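PDB 5YYL: major royal jelly protein 1 from Apis mellifera, which is the most abundant protein of royal jelly, binds sterol, and probably has a nutritional function in the food of developing larvae. Local coordinates for residues 357-362 against 376-381; 90-95 against 105-110; 136-141 against 183-188; 300-305 against 319-324; 68-73 against 127-132. All blocks are in the same frame, centred on the assembly; numbering follows the deposited sequence.

Contacts 1 and 5 are neighbours, their centres about 10 Å apart, and salt bridges join them: Lys-360 NZ to Asp-70 OD1 and Lys-358 NZ to Asp-70 OD2, each 2.7 Å. Contact 5 also meets contact 3, where Val-137 CG2 lies 3.7 Å from Leu-127 CD2, and contact 2, where Leu-90 CD1 lies 3.7 Å from Leu-127 CD2. Contact 4 touches none of the others and is farthest from contact 2, about 34 Å between centres. Contact 1 comes closest to the bound sterol, with the Ala-362 side chain about 5 Å away; the Gln-71 side chain of contact 5 is about 13 Å from it.

Contact 1. Residues 357-362 against 376-381; sequences MKIKEA and EYILVL
The ring of Tyr-377 has one face over the CB of Lys-360, which stands 3.9 Å from the ring centroid and 28° off the ring normal, a CH-pi contact displaced toward the hydroxyl end. At the ring edge, near its plane, lies the backbone N of Ala-362. The chi1 of 60° sets Tyr-377 CG between its own N and carbonyl carbon, which swings the ring across the neighbouring strand. Lys-360 bends at chi2, so its NZ leads off to Asp-70, as does that of Lys-358. On the opposite sheet face, Ile-359 CG1 crosses Ile-378 CG1 obliquely at 3.7 Å, while the extended Met-357 lies alongside Val-380 and touches both its methyls with CE. The CG methylenes of Glu-361 and Glu-376 meet at 3.9 Å. Their like charges stay apart, and the Glu-376 carboxylate is held by Lys-313 N and Ser-314 OG. Four backbone bonds fix the register: Lys-360 N gives to Tyr-377 O and Tyr-377 N to Lys-360 O, each at 2.9 Å, and Leu-379 N reaches Lys-358 O at 2.8 Å, 172° at the hydrogen. Strands 353-361 and 373-383, paired antiparallel and consecutive in the chain, form a beta hairpin within one beta-propeller blade.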
# COMPACT_ATOMS: atom_id res chain seq x y z
N MET A 357 -22.26 31.24 5.84
CA MET A 357 -21.39 30.32 6.56
C MET A 357 -22.01 28.95 6.67
O MET A 357 -23.22 28.82 6.87
CB MET A 357 -21.11 30.84 7.95
CG MET A 357 -20.18 32.02 7.93
SD MET A 357 -19.85 32.62 9.59
CE MET A 357 -18.23 33.26 9.18
N LYS A 358 -21.19 27.92 6.52
CA LYS A 358 -21.62 26.54 6.73
C LYS A 358 -20.52 25.80 7.48
O LYS A 358 -19.36 26.18 7.40
CB LYS A 358 -21.90 25.83 5.40
CG LYS A 358 -22.86 26.56 4.47
CD LYS A 358 -24.27 26.50 4.99
CE LYS A 358 -25.21 27.38 4.19
NZ LYS A 358 -25.52 26.79 2.85
N ILE A 359 -20.89 24.75 8.20
CA ILE A 359 -19.93 23.90 8.89
C ILE A 359 -20.13 22.46 8.49
O ILE A 359 -21.23 21.93 8.56
CB ILE A 359 -19.98 24.09 10.43
CG1 ILE A 359 -19.44 25.49 10.77
CG2 ILE A 359 -19.14 23.02 11.15
CD1 ILE A 359 -19.35 25.82 12.24
N LYS A 360 -19.03 21.83 8.11
CA LYS A 360 -18.99 20.46 7.63
C LYS A 360 -18.07 19.65 8.51
O LYS A 360 -17.19 20.20 9.14
CB LYS A 360 -18.46 20.46 6.19
CG LYS A 360 -19.30 21.30 5.21
CD LYS A 360 -20.66 20.65 4.92
CE LYS A 360 -21.68 21.69 4.44
NZ LYS A 360 -22.91 21.04 3.93
N GLU A 361 -18.28 18.34 8.55
CA GLU A 361 -17.39 17.40 9.21
C GLU A 361 -16.52 16.69 8.16
O GLU A 361 -17.01 16.33 7.09
CB GLU A 361 -18.19 16.38 9.99
CG GLU A 361 -18.93 16.94 11.18
CD GLU A 361 -19.84 15.89 11.80
OE1 GLU A 361 -19.58 15.50 12.97
OE2 GLU A 361 -20.79 15.43 11.11
N ALA A 362 -15.25 16.46 8.48
CA ALA A 362 -14.35 15.76 7.57
C ALA A 362 -14.87 14.36 7.34
O ALA A 362 -15.49 13.79 8.22
CB ALA A 362 -12.94 15.72 8.14
N GLU A 376 -14.51 19.05 12.34
CA GLU A 376 -15.36 20.14 11.87
C GLU A 376 -14.56 21.30 11.30
O GLU A 376 -13.58 21.72 11.91
CB GLU A 376 -16.23 20.70 12.99
CG GLU A 376 -17.49 19.90 13.26
CD GLU A 376 -18.31 20.49 14.40
OE1 GLU A 376 -19.56 20.65 14.18
OE2 GLU A 376 -17.72 20.79 15.50
N TYR A 377 -15.01 21.81 10.16
CA TYR A 377 -14.45 23.00 9.52
C TYR A 377 -15.54 23.91 9.00
O TYR A 377 -16.65 23.47 8.70
CB TYR A 377 -13.50 22.62 8.38
CG TYR A 377 -14.11 21.81 7.25
CD1 TYR A 377 -14.24 20.43 7.33
CD2 TYR A 377 -14.52 22.44 6.07
CE1 TYR A 377 -14.78 19.70 6.28
CE2 TYR A 377 -15.06 21.71 5.00
CZ TYR A 377 -15.20 20.35 5.11
OH TYR A 377 -15.75 19.64 4.07
N ILE A 378 -15.19 25.19 8.87
CA ILE A 378 -16.15 26.23 8.50
C ILE A 378 -15.83 26.80 7.13
O ILE A 378 -14.67 27.01 6.82
CB ILE A 378 -16.16 27.35 9.56
CG1 ILE A 378 -17.40 28.22 9.44
CG2 ILE A 378 -14.90 28.23 9.49
CD1 ILE A 378 -17.53 29.21 10.57
N LEU A 379 -16.87 27.01 6.31
CA LEU A 379 -16.77 27.67 5.01
C LEU A 379 -17.44 29.04 5.11
O LEU A 379 -18.56 29.14 5.58
CB LEU A 379 -17.51 26.85 3.95
CG LEU A 379 -17.06 25.41 3.70
CD1 LEU A 379 -18.09 24.64 2.90
CD2 LEU A 379 -15.70 25.40 3.02
N VAL A 380 -16.77 30.08 4.65
CA VAL A 380 -17.26 31.45 4.78
C VAL A 380 -17.30 32.15 3.42
O VAL A 380 -16.28 32.28 2.77
CB VAL A 380 -16.35 32.26 5.72
CG1 VAL A 380 -16.89 33.66 5.92
CG2 VAL A 380 -16.20 31.54 7.05
N LEU A 381 -18.49 32.57 2.98
CA LEU A 381 -18.64 33.44 1.81
C LEU A 381 -18.59 34.86 2.30
O LEU A 381 -19.38 35.26 3.14
CB LEU A 381 -19.97 33.25 1.06
CG LEU A 381 -20.21 34.23 -0.09
CD1 LEU A 381 -19.16 34.06 -1.18
CD2 LEU A 381 -21.59 34.04 -0.69

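Contact 2. Residues 90-95 against 105-110; sequences LNVISK and QPYPDW
Three backbone bonds make the first shell. Val-92 N gives to Gln-105 O at 2.9 Å, nearly straight (172°) and in the carbonyl plane. The return bond from Gln-105 N to Val-92 O is more bent, 135° at the hydrogen. Beyond the end of the regular strand, Tyr-107 N continues the pairing to Leu-90 O at 2.9 Å; this donor is straight at 177° but sits above the carbonyl plane. Between these bonds Asn-91 and Pro-106 form a non-hydrogen-bonded pair, CA to CA 4.2 Å, whose side chains diverge.

The side chains form the next layer. Gln-105, with CG anti to its backbone N, runs alongside Val-92 and brings NE2 to 3.8 Å from Val-92 CG2, while its OE1 lies near the CB of Ser-94. Leu-90 and Tyr-107 point the same way, and Leu-90 CD2 meets the edge of the tyrosine ring at CD2, 4.1 Å off. Val-92 CG1 comes obliquely to the ring at CD1.

Farther out, Asn-91 OD1 bonds Ser-88 OG and Ser-94 OG bonds Leu-103 O, so both polar ends are held from beyond the two segments. The peptide before Pro-108 is cis, and the chain then brings Trp-110 back so that one ring face lies over Pro-106 CG. Phe-77 meets the Tyr-107 ring edge-to-face. Strand 90-94 thus runs between strand 75-81, bonded to it at Asn-91 and Ile-93, and strand 102-106, the outermost strand of this four-stranded antiparallel blade within the chain.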
# COMPACT_ATOMS: atom_id res chain seq x y z
N LEU A 90 -28.70 28.87 -9.39
CA LEU A 90 -28.14 27.74 -8.69
C LEU A 90 -26.97 27.15 -9.48
O LEU A 90 -27.17 26.59 -10.56
CB LEU A 90 -29.21 26.68 -8.45
CG LEU A 90 -28.80 25.45 -7.64
CD1 LEU A 90 -28.21 25.84 -6.30
CD2 LEU A 90 -30.00 24.54 -7.45
N ASN A 91 -25.75 27.27 -8.94
CA ASN A 91 -24.52 26.81 -9.62
C ASN A 91 -23.59 25.96 -8.75
O ASN A 91 -23.75 25.90 -7.54
CB ASN A 91 -23.71 28.01 -10.12
CG ASN A 91 -24.58 29.08 -10.71
OD1 ASN A 91 -25.34 28.80 -11.63
ND2 ASN A 91 -24.49 30.30 -10.18
N VAL A 92 -22.64 25.30 -9.41
CA VAL A 92 -21.47 24.69 -8.76
C VAL A 92 -20.22 25.25 -9.40
O VAL A 92 -20.28 25.77 -10.50
CB VAL A 92 -21.43 23.15 -8.82
CG1 VAL A 92 -22.59 22.56 -8.06
CG2 VAL A 92 -21.43 22.64 -10.24
N ILE A 93 -19.10 25.15 -8.70
CA ILE A 93 -17.82 25.59 -9.23
C ILE A 93 -17.34 24.46 -10.12
O ILE A 93 -17.43 23.30 -9.76
CB ILE A 93 -16.78 25.91 -8.14
CG1 ILE A 93 -17.37 26.92 -7.14
CG2 ILE A 93 -15.52 26.49 -8.77
CD1 ILE A 93 -16.39 27.39 -6.07
N SER A 94 -16.85 24.83 -11.31
CA SER A 94 -16.39 23.89 -12.32
C SER A 94 -14.88 23.75 -12.29
O SER A 94 -14.16 24.50 -11.60
CB SER A 94 -16.80 24.38 -13.70
OG SER A 94 -15.98 25.48 -14.11
N LYS A 95 -14.39 22.81 -13.09
CA LYS A 95 -12.95 22.59 -13.26
C LYS A 95 -12.29 23.76 -14.03
O LYS A 95 -11.13 24.09 -13.78
CB LYS A 95 -12.70 21.24 -13.94
N GLN A 105 -21.08 26.74 -13.16
CA GLN A 105 -21.74 25.80 -14.05
C GLN A 105 -23.09 25.53 -13.39
O GLN A 105 -23.12 25.10 -12.23
CB GLN A 105 -20.89 24.53 -14.13
CG GLN A 105 -21.58 23.30 -14.69
CD GLN A 105 -21.03 22.02 -14.08
OE1 GLN A 105 -19.82 21.86 -13.95
NE2 GLN A 105 -21.93 21.12 -13.67
N PRO A 106 -24.19 25.78 -14.10
CA PRO A 106 -25.53 25.62 -13.51
C PRO A 106 -25.84 24.22 -13.00
O PRO A 106 -25.48 23.25 -13.65
CB PRO A 106 -26.46 25.93 -14.69
CG PRO A 106 -25.68 26.91 -15.49
CD PRO A 106 -24.26 26.43 -15.42
N TYR A 107 -26.52 24.13 -11.87
CA TYR A 107 -26.93 22.84 -11.29
C TYR A 107 -28.47 22.75 -11.32
O TYR A 107 -29.13 23.74 -11.01
CB TYR A 107 -26.41 22.72 -9.84
CG TYR A 107 -26.68 21.40 -9.17
CD1 TYR A 107 -25.78 20.35 -9.28
CD2 TYR A 107 -27.82 21.19 -8.38
CE1 TYR A 107 -26.00 19.13 -8.65
CE2 TYR A 107 -28.07 19.97 -7.76
CZ TYR A 107 -27.14 18.95 -7.89
OH TYR A 107 -27.35 17.74 -7.29
N PRO A 108 -29.05 21.61 -11.69
CA PRO A 108 -28.35 20.41 -12.20
C PRO A 108 -27.79 20.59 -13.61
O PRO A 108 -26.63 20.26 -13.86
CB PRO A 108 -29.46 19.36 -12.21
CG PRO A 108 -30.35 19.75 -11.08
CD PRO A 108 -30.27 21.25 -10.94
N ASP A 109 -28.61 21.12 -14.51
CA ASP A 109 -28.24 21.45 -15.89
C ASP A 109 -28.82 22.85 -16.16
O ASP A 109 -29.43 23.44 -15.26
CB ASP A 109 -28.81 20.40 -16.87
CG ASP A 109 -30.24 19.93 -16.49
OD1 ASP A 109 -31.15 20.77 -16.41
OD2 ASP A 109 -30.42 18.71 -16.26
N TRP A 110 -28.65 23.36 -17.38
CA TRP A 110 -29.26 24.66 -17.76
C TRP A 110 -30.81 24.74 -17.72
O TRP A 110 -31.36 25.84 -17.67
CB TRP A 110 -28.77 25.09 -19.15
CG TRP A 110 -27.35 25.50 -19.17
CD1 TRP A 110 -26.26 24.70 -19.37
CD2 TRP A 110 -26.84 26.83 -18.98
NE1 TRP A 110 -25.10 25.45 -19.32
CE2 TRP A 110 -25.43 26.76 -19.08
CE3 TRP A 110 -27.44 28.08 -18.72
CZ2 TRP A 110 -24.61 27.89 -18.95
CZ3 TRP A 110 -26.63 29.20 -18.58
CH2 TRP A 110 -25.23 29.09 -18.70

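Contact 3. Residues 136-141 against 183-188; sequences WVLDSG and GRLSSL
Strands 136-139 and 185-188 run antiparallel, 164° between their directions, but their axes stay 7.9 Å apart at closest approach and no hydrogen bond crosses. The nearest CA atoms, Ser-140 and Leu-185, are 5.6 Å apart. The two strands belong to different sheets, so this is packing between successive propeller blades. Leu-138 fills the gap: with CG anti to the backbone N (chi1 178°), it projects from its strand and sets CD2 3.6 Å from Leu-185 O and equally close to Ser-187 O. It crosses Leu-185 at about a right angle, CD2 lying 3.9 Å from Leu-185 CB. Leu-188 packs nearer the base of Leu-138, its CD2 4.1 Å from Leu-138 CB and similarly near Trp-136 O. At the strand end the CB of Ser-140 lies 4.0 Å from Leu-185 O. Just behind, Asp-139 OD2 accepts from Gly-141 N, an Asx turn at the strand exit; Lys-153 and Ser-123 also hold this carboxylate. Ser-186 and Ser-187 turn away and bond Ser-254 and Met-256 of the following blade. Across this contact Leu-138 and Leu-188 offer methyls, not donors, to the facing carbonyls; Leu-185 O has its donor in Ser-125 OG, outside both segments.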
# COMPACT_ATOMS: atom_id res chain seq x y z
N TRP A 136 -31.69 21.25 -0.23
CA TRP A 136 -32.86 22.13 -0.13
C TRP A 136 -32.51 23.48 -0.69
O TRP A 136 -31.44 24.00 -0.39
CB TRP A 136 -33.30 22.28 1.32
CG TRP A 136 -33.69 21.00 1.93
CD1 TRP A 136 -32.85 20.05 2.44
CD2 TRP A 136 -35.02 20.50 2.11
NE1 TRP A 136 -33.57 18.99 2.93
CE2 TRP A 136 -34.91 19.24 2.74
CE3 TRP A 136 -36.29 21.00 1.82
CZ2 TRP A 136 -36.03 18.46 3.08
CZ3 TRP A 136 -37.41 20.23 2.15
CH2 TRP A 136 -37.26 18.97 2.77
N VAL A 137 -33.40 24.05 -1.52
CA VAL A 137 -33.18 25.37 -2.14
C VAL A 137 -34.34 26.31 -1.87
O VAL A 137 -35.48 25.97 -2.14
CB VAL A 137 -32.99 25.27 -3.66
CG1 VAL A 137 -32.66 26.64 -4.25
CG2 VAL A 137 -31.91 24.25 -3.99
N LEU A 138 -34.04 27.50 -1.36
CA LEU A 138 -35.02 28.56 -1.15
C LEU A 138 -34.97 29.50 -2.34
O LEU A 138 -34.12 30.37 -2.39
CB LEU A 138 -34.76 29.32 0.18
CG LEU A 138 -35.71 30.50 0.51
CD1 LEU A 138 -37.12 30.03 0.80
CD2 LEU A 138 -35.21 31.32 1.68
N ASP A 139 -35.88 29.30 -3.30
CA ASP A 139 -36.09 30.23 -4.41
C ASP A 139 -37.05 31.31 -3.94
O ASP A 139 -38.18 31.01 -3.57
CB ASP A 139 -36.66 29.49 -5.64
CG ASP A 139 -37.00 30.44 -6.82
OD1 ASP A 139 -37.79 30.00 -7.70
OD2 ASP A 139 -36.47 31.58 -6.89
N SER A 140 -36.58 32.56 -3.94
CA SER A 140 -37.39 33.68 -3.47
C SER A 140 -38.45 34.08 -4.50
O SER A 140 -39.58 34.46 -4.14
CB SER A 140 -36.50 34.87 -3.14
OG SER A 140 -35.77 35.31 -4.26
N GLY A 141 -38.09 33.98 -5.77
CA GLY A 141 -38.93 34.47 -6.87
C GLY A 141 -38.64 35.92 -7.22
O GLY A 141 -39.27 36.46 -8.12
N GLY A 183 -42.41 41.19 1.09
CA GLY A 183 -41.74 39.92 1.36
C GLY A 183 -40.38 39.75 0.68
O GLY A 183 -40.22 40.08 -0.52
N ARG A 184 -39.41 39.25 1.45
CA ARG A 184 -38.12 38.81 0.90
C ARG A 184 -37.53 37.66 1.72
O ARG A 184 -36.88 37.88 2.73
CB ARG A 184 -37.13 39.96 0.81
CG ARG A 184 -35.84 39.57 0.09
CD ARG A 184 -35.14 40.74 -0.55
NE ARG A 184 -34.37 41.55 0.40
CZ ARG A 184 -34.18 42.87 0.32
NH1 ARG A 184 -34.72 43.59 -0.67
NH2 ARG A 184 -33.45 43.47 1.26
N LEU A 185 -37.72 36.44 1.22
CA LEU A 185 -37.26 35.22 1.88
C LEU A 185 -35.73 35.08 1.75
O LEU A 185 -35.21 34.75 0.68
CB LEU A 185 -38.01 34.02 1.29
CG LEU A 185 -39.55 34.13 1.26
CD1 LEU A 185 -40.23 32.81 0.99
CD2 LEU A 185 -40.10 34.70 2.56
N SER A 186 -35.02 35.35 2.84
CA SER A 186 -33.56 35.61 2.83
C SER A 186 -32.69 34.69 3.71
O SER A 186 -31.52 34.99 3.92
CB SER A 186 -33.38 37.03 3.37
OG SER A 186 -33.76 37.10 4.77
N SER A 187 -33.28 33.64 4.28
CA SER A 187 -32.58 32.79 5.25
C SER A 187 -33.28 31.44 5.38
O SER A 187 -34.50 31.36 5.23
CB SER A 187 -32.48 33.48 6.63
OG SER A 187 -31.23 33.22 7.25
N LEU A 188 -32.51 30.40 5.64
CA LEU A 188 -33.00 29.03 5.54
C LEU A 188 -32.25 28.14 6.52
O LEU A 188 -31.04 28.29 6.73
CB LEU A 188 -32.82 28.50 4.12
CG LEU A 188 -33.19 27.05 3.79
CD1 LEU A 188 -34.70 26.87 3.85
CD2 LEU A 188 -32.63 26.69 2.42

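Contact 4. Residues 300-305 against 319-324; sequences NILDTQ and FGLVGD
This contact ties the loop leading into one beta-propeller blade to the turn after that blade's second strand, 316-321. Two hydrogen bonds carry the polar part. Val-322 N gives to Gln-305 O at 2.9 Å, 166° at the hydrogen and nearly along the C=O axis, so the loop is pinned just before strand 306-311 begins. One residue on, Gly-323 N gives to Thr-304 OG1 at 2.9 Å, less straight at 133°. The hydroxyl is put there by chi1 of -176°, which sets OG1 anti to the threonine N, and its proton goes weakly to Gln-305 OE1. The other end of that amide, NE2, is bonded by the carbonyls of Phe-237 and Lys-239, so the glutamine is anchored to the chain at the start of strand 239-242.

Apolar packing lies to one side of these bonds. Leu-302 and Phe-319 meet tip to tip, CD2 to CE1 at 4.0 Å. Leu-302 crosses Leu-321 at about a right angle, Leu-302 CD1 4.2 Å from Leu-321 CD2. The CD2 of Leu-321 also sits at the edge of the Phe-319 ring, in its plane, and faces Thr-304 CG2 at 3.8 Å. Val-322 CG2 packs on Gln-305 CB at 4.0 Å.

Residues 322-324 adopt helical backbone angles without the regular bonds. Gly-323 has no side chain, and its CA comes within 3.3 Å of Thr-304 OG1.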
# COMPACT_ATOMS: atom_id res chain seq x y z
N ASN A 300 -29.34 43.96 22.31
CA ASN A 300 -28.22 44.91 22.29
C ASN A 300 -26.93 44.32 22.88
O ASN A 300 -26.11 45.05 23.44
CB ASN A 300 -28.62 46.21 23.00
CG ASN A 300 -29.90 46.82 22.42
OD1 ASN A 300 -30.03 46.99 21.21
ND2 ASN A 300 -30.84 47.15 23.30
N ILE A 301 -26.75 43.01 22.73
CA ILE A 301 -25.60 42.30 23.29
C ILE A 301 -24.31 42.51 22.49
O ILE A 301 -23.24 42.35 23.04
CB ILE A 301 -25.86 40.79 23.45
CG1 ILE A 301 -24.72 40.14 24.27
CG2 ILE A 301 -26.04 40.09 22.11
CD1 ILE A 301 -25.03 38.77 24.82
N LEU A 302 -24.40 42.82 21.21
CA LEU A 302 -23.21 43.08 20.37
C LEU A 302 -23.04 44.58 20.17
O LEU A 302 -23.99 45.34 20.27
CB LEU A 302 -23.32 42.37 19.01
CG LEU A 302 -23.74 40.90 19.03
CD1 LEU A 302 -23.97 40.40 17.62
CD2 LEU A 302 -22.71 40.05 19.74
N ASP A 303 -21.81 45.00 19.88
CA ASP A 303 -21.52 46.41 19.61
C ASP A 303 -21.91 46.82 18.19
O ASP A 303 -22.13 48.01 17.94
CB ASP A 303 -20.03 46.70 19.84
CG ASP A 303 -19.63 46.55 21.30
OD1 ASP A 303 -20.24 47.21 22.17
OD2 ASP A 303 -18.70 45.78 21.58
N THR A 304 -21.97 45.85 17.26
CA THR A 304 -22.38 46.09 15.88
C THR A 304 -23.43 45.05 15.43
O THR A 304 -23.79 44.16 16.19
CB THR A 304 -21.16 46.09 14.94
OG1 THR A 304 -21.56 46.42 13.60
CG2 THR A 304 -20.37 44.70 14.95
N GLN A 305 -23.91 45.20 14.21
CA GLN A 305 -24.88 44.26 13.64
C GLN A 305 -24.23 42.92 13.30
O GLN A 305 -23.09 42.88 12.90
CB GLN A 305 -25.56 44.87 12.40
CG GLN A 305 -26.36 46.15 12.66
CD GLN A 305 -25.69 47.45 12.19
OE1 GLN A 305 -24.48 47.57 12.12
NE2 GLN A 305 -26.52 48.43 11.88
N PHE A 319 -20.73 33.95 14.01
CA PHE A 319 -21.49 35.03 13.41
C PHE A 319 -20.61 36.17 12.93
O PHE A 319 -19.62 36.52 13.56
CB PHE A 319 -22.53 35.55 14.40
CG PHE A 319 -21.96 35.95 15.73
CD1 PHE A 319 -21.46 37.22 15.93
CD2 PHE A 319 -21.96 35.05 16.80
CE1 PHE A 319 -20.94 37.59 17.16
CE2 PHE A 319 -21.44 35.41 18.03
CZ PHE A 319 -20.94 36.68 18.21
N GLY A 320 -21.00 36.77 11.81
CA GLY A 320 -20.27 37.87 11.23
C GLY A 320 -20.65 39.18 11.90
O GLY A 320 -21.82 39.44 12.14
N LEU A 321 -19.64 40.00 12.16
CA LEU A 321 -19.82 41.28 12.81
C LEU A 321 -19.62 42.35 11.75
O LEU A 321 -18.51 42.63 11.35
CB LEU A 321 -18.83 41.40 13.96
CG LEU A 321 -19.16 40.48 15.15
CD1 LEU A 321 -17.94 40.06 15.94
CD2 LEU A 321 -20.17 41.11 16.09
N VAL A 322 -20.72 42.96 11.31
CA VAL A 322 -20.78 43.86 10.15
C VAL A 322 -19.82 45.06 10.25
O VAL A 322 -19.09 45.36 9.31
CB VAL A 322 -22.22 44.41 9.94
CG1 VAL A 322 -22.26 45.43 8.81
CG2 VAL A 322 -23.20 43.28 9.61
N GLY A 323 -19.86 45.74 11.37
CA GLY A 323 -19.06 46.96 11.54
C GLY A 323 -17.57 46.67 11.54
O GLY A 323 -16.82 47.26 10.76
N ASP A 324 -17.17 45.72 12.39
CA ASP A 324 -15.76 45.37 12.57
C ASP A 324 -15.18 44.57 11.39
O ASP A 324 -13.95 44.47 11.27
CB ASP A 324 -15.57 44.59 13.89
CG ASP A 324 -16.25 45.29 15.11
OD1 ASP A 324 -16.57 46.50 15.02
OD2 ASP A 324 -16.48 44.61 16.15

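Contact 5. Residues 68-73 against 127-132; sequences DIDQWH and LAIDKC
Ile-129 has the largest area buried by this contact. Ile-129 CD1 lies 3.5 Å from Asp-70 OD1 and also touches Gln-71 O and Trp-72 CB. CG1 is anti to the carbonyl carbon, which points the ethyl branch across to strand 68-72, where it crosses the Asp-70 carboxylate obliquely. That carboxylate is buried and well gripped. Gln-71 N gives to the anti lone pair of Asp-70 OD1 at 2.6 Å, and the two lysine bridges from strand 353-361 hold both carboxylate oxygens. Two lysines so close would be expected to keep Asp-70 ionised.

The two strands run side by side, 20° between their directions and 7.1 Å between axes, too far for backbone pairing. They are the first strands of successive beta-propeller blades, so side chains span the gap between them.

Leu-127 is joined mainly through its backbone. Its N gives to Asp-68 OD2 at 2.6 Å, 159° at the hydrogen, on the lone pair facing away from the other oxygen. Asp-68 CG, anti to its backbone N (chi1 -158°), carries the carboxylate across. Of the leucine side chain, CB comes within 3.7 Å of Asp-68 OD2; the tip is looser, CD1 lying 4.3 Å from Asp-70 CB, and the side chain packs on Phe-77 and Thr-79 of strand 75-81. At the far end of segment 127-132, Cys-132 is disulfide-bonded to Cys-195.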
# COMPACT_ATOMS: atom_id res chain seq x y z
N ASP A 68 -25.41 32.62 -1.45
CA ASP A 68 -25.10 31.51 -0.56
C ASP A 68 -24.06 30.57 -1.17
O ASP A 68 -23.86 30.56 -2.37
CB ASP A 68 -26.40 30.74 -0.23
CG ASP A 68 -26.32 29.92 1.08
OD1 ASP A 68 -25.33 30.00 1.82
OD2 ASP A 68 -27.28 29.19 1.41
N ILE A 69 -23.39 29.81 -0.30
CA ILE A 69 -22.50 28.72 -0.71
C ILE A 69 -22.90 27.49 0.07
O ILE A 69 -23.54 27.58 1.12
CB ILE A 69 -21.01 29.02 -0.44
CG1 ILE A 69 -20.73 29.30 1.04
CG2 ILE A 69 -20.57 30.21 -1.28
CD1 ILE A 69 -19.26 29.47 1.39
N ASP A 70 -22.53 26.33 -0.46
CA ASP A 70 -22.57 25.10 0.31
C ASP A 70 -21.60 24.10 -0.33
O ASP A 70 -20.87 24.45 -1.26
CB ASP A 70 -24.00 24.57 0.43
CG ASP A 70 -24.23 23.80 1.74
OD1 ASP A 70 -23.42 22.87 2.03
OD2 ASP A 70 -25.24 24.10 2.45
N GLN A 71 -21.55 22.88 0.19
CA GLN A 71 -20.53 21.93 -0.20
C GLN A 71 -21.06 20.54 0.03
O GLN A 71 -21.62 20.27 1.09
CB GLN A 71 -19.27 22.17 0.63
CG GLN A 71 -18.12 21.20 0.38
CD GLN A 71 -18.24 19.87 1.11
OE1 GLN A 71 -18.73 19.81 2.23
NE2 GLN A 71 -17.78 18.80 0.47
N TRP A 72 -20.89 19.67 -0.97
CA TRP A 72 -21.18 18.24 -0.84
C TRP A 72 -20.24 17.47 -1.75
O TRP A 72 -20.20 17.74 -2.96
CB TRP A 72 -22.63 17.96 -1.23
CG TRP A 72 -23.03 16.54 -1.13
CD1 TRP A 72 -23.54 15.90 -0.04
CD2 TRP A 72 -23.01 15.58 -2.18
NE1 TRP A 72 -23.83 14.58 -0.34
CE2 TRP A 72 -23.51 14.36 -1.65
CE3 TRP A 72 -22.62 15.62 -3.52
CZ2 TRP A 72 -23.63 13.21 -2.41
CZ3 TRP A 72 -22.72 14.48 -4.28
CH2 TRP A 72 -23.23 13.28 -3.72
N HIS A 73 -19.49 16.53 -1.17
CA HIS A 73 -18.47 15.77 -1.90
C HIS A 73 -17.59 16.74 -2.71
O HIS A 73 -17.06 17.69 -2.14
CB HIS A 73 -19.12 14.67 -2.73
CG HIS A 73 -19.80 13.60 -1.92
ND1 HIS A 73 -20.33 12.47 -2.49
CD2 HIS A 73 -20.01 13.49 -0.58
CE1 HIS A 73 -20.85 11.70 -1.54
NE2 HIS A 73 -20.67 12.30 -0.37
N LEU A 127 -29.31 27.88 0.55
CA LEU A 127 -29.19 26.43 0.40
C LEU A 127 -29.01 25.75 1.75
O LEU A 127 -28.65 26.37 2.74
CB LEU A 127 -28.01 26.07 -0.49
CG LEU A 127 -27.94 26.70 -1.88
CD1 LEU A 127 -26.61 26.35 -2.55
CD2 LEU A 127 -29.12 26.28 -2.77
N ALA A 128 -29.29 24.46 1.77
CA ALA A 128 -29.14 23.64 2.96
C ALA A 128 -29.02 22.18 2.55
O ALA A 128 -29.76 21.72 1.68
CB ALA A 128 -30.32 23.82 3.88
N ILE A 129 -28.11 21.46 3.20
CA ILE A 129 -27.92 20.04 2.94
C ILE A 129 -28.20 19.26 4.24
O ILE A 129 -27.71 19.62 5.31
CB ILE A 129 -26.52 19.77 2.38
CG1 ILE A 129 -26.22 20.77 1.25
CG2 ILE A 129 -26.44 18.33 1.90
CD1 ILE A 129 -25.11 20.40 0.27
N ASP A 130 -29.00 18.21 4.12
CA ASP A 130 -29.46 17.45 5.29
C ASP A 130 -28.70 16.13 5.41
O ASP A 130 -27.89 15.79 4.54
CB ASP A 130 -30.99 17.25 5.25
CG ASP A 130 -31.47 16.27 4.16
OD1 ASP A 130 -30.68 15.48 3.59
OD2 ASP A 130 -32.69 16.28 3.89
N LYS A 131 -28.98 15.38 6.49
CA LYS A 131 -28.33 14.09 6.76
C LYS A 131 -28.44 13.10 5.59
O LYS A 131 -27.53 12.30 5.37
CB LYS A 131 -28.89 13.43 8.03
N CYS A 132 -29.54 13.17 4.84
CA CYS A 132 -29.86 12.19 3.80
C CYS A 132 -29.40 12.56 2.37
O CYS A 132 -29.88 11.97 1.41
CB CYS A 132 -31.38 11.92 3.81
SG CYS A 132 -32.26 12.64 5.23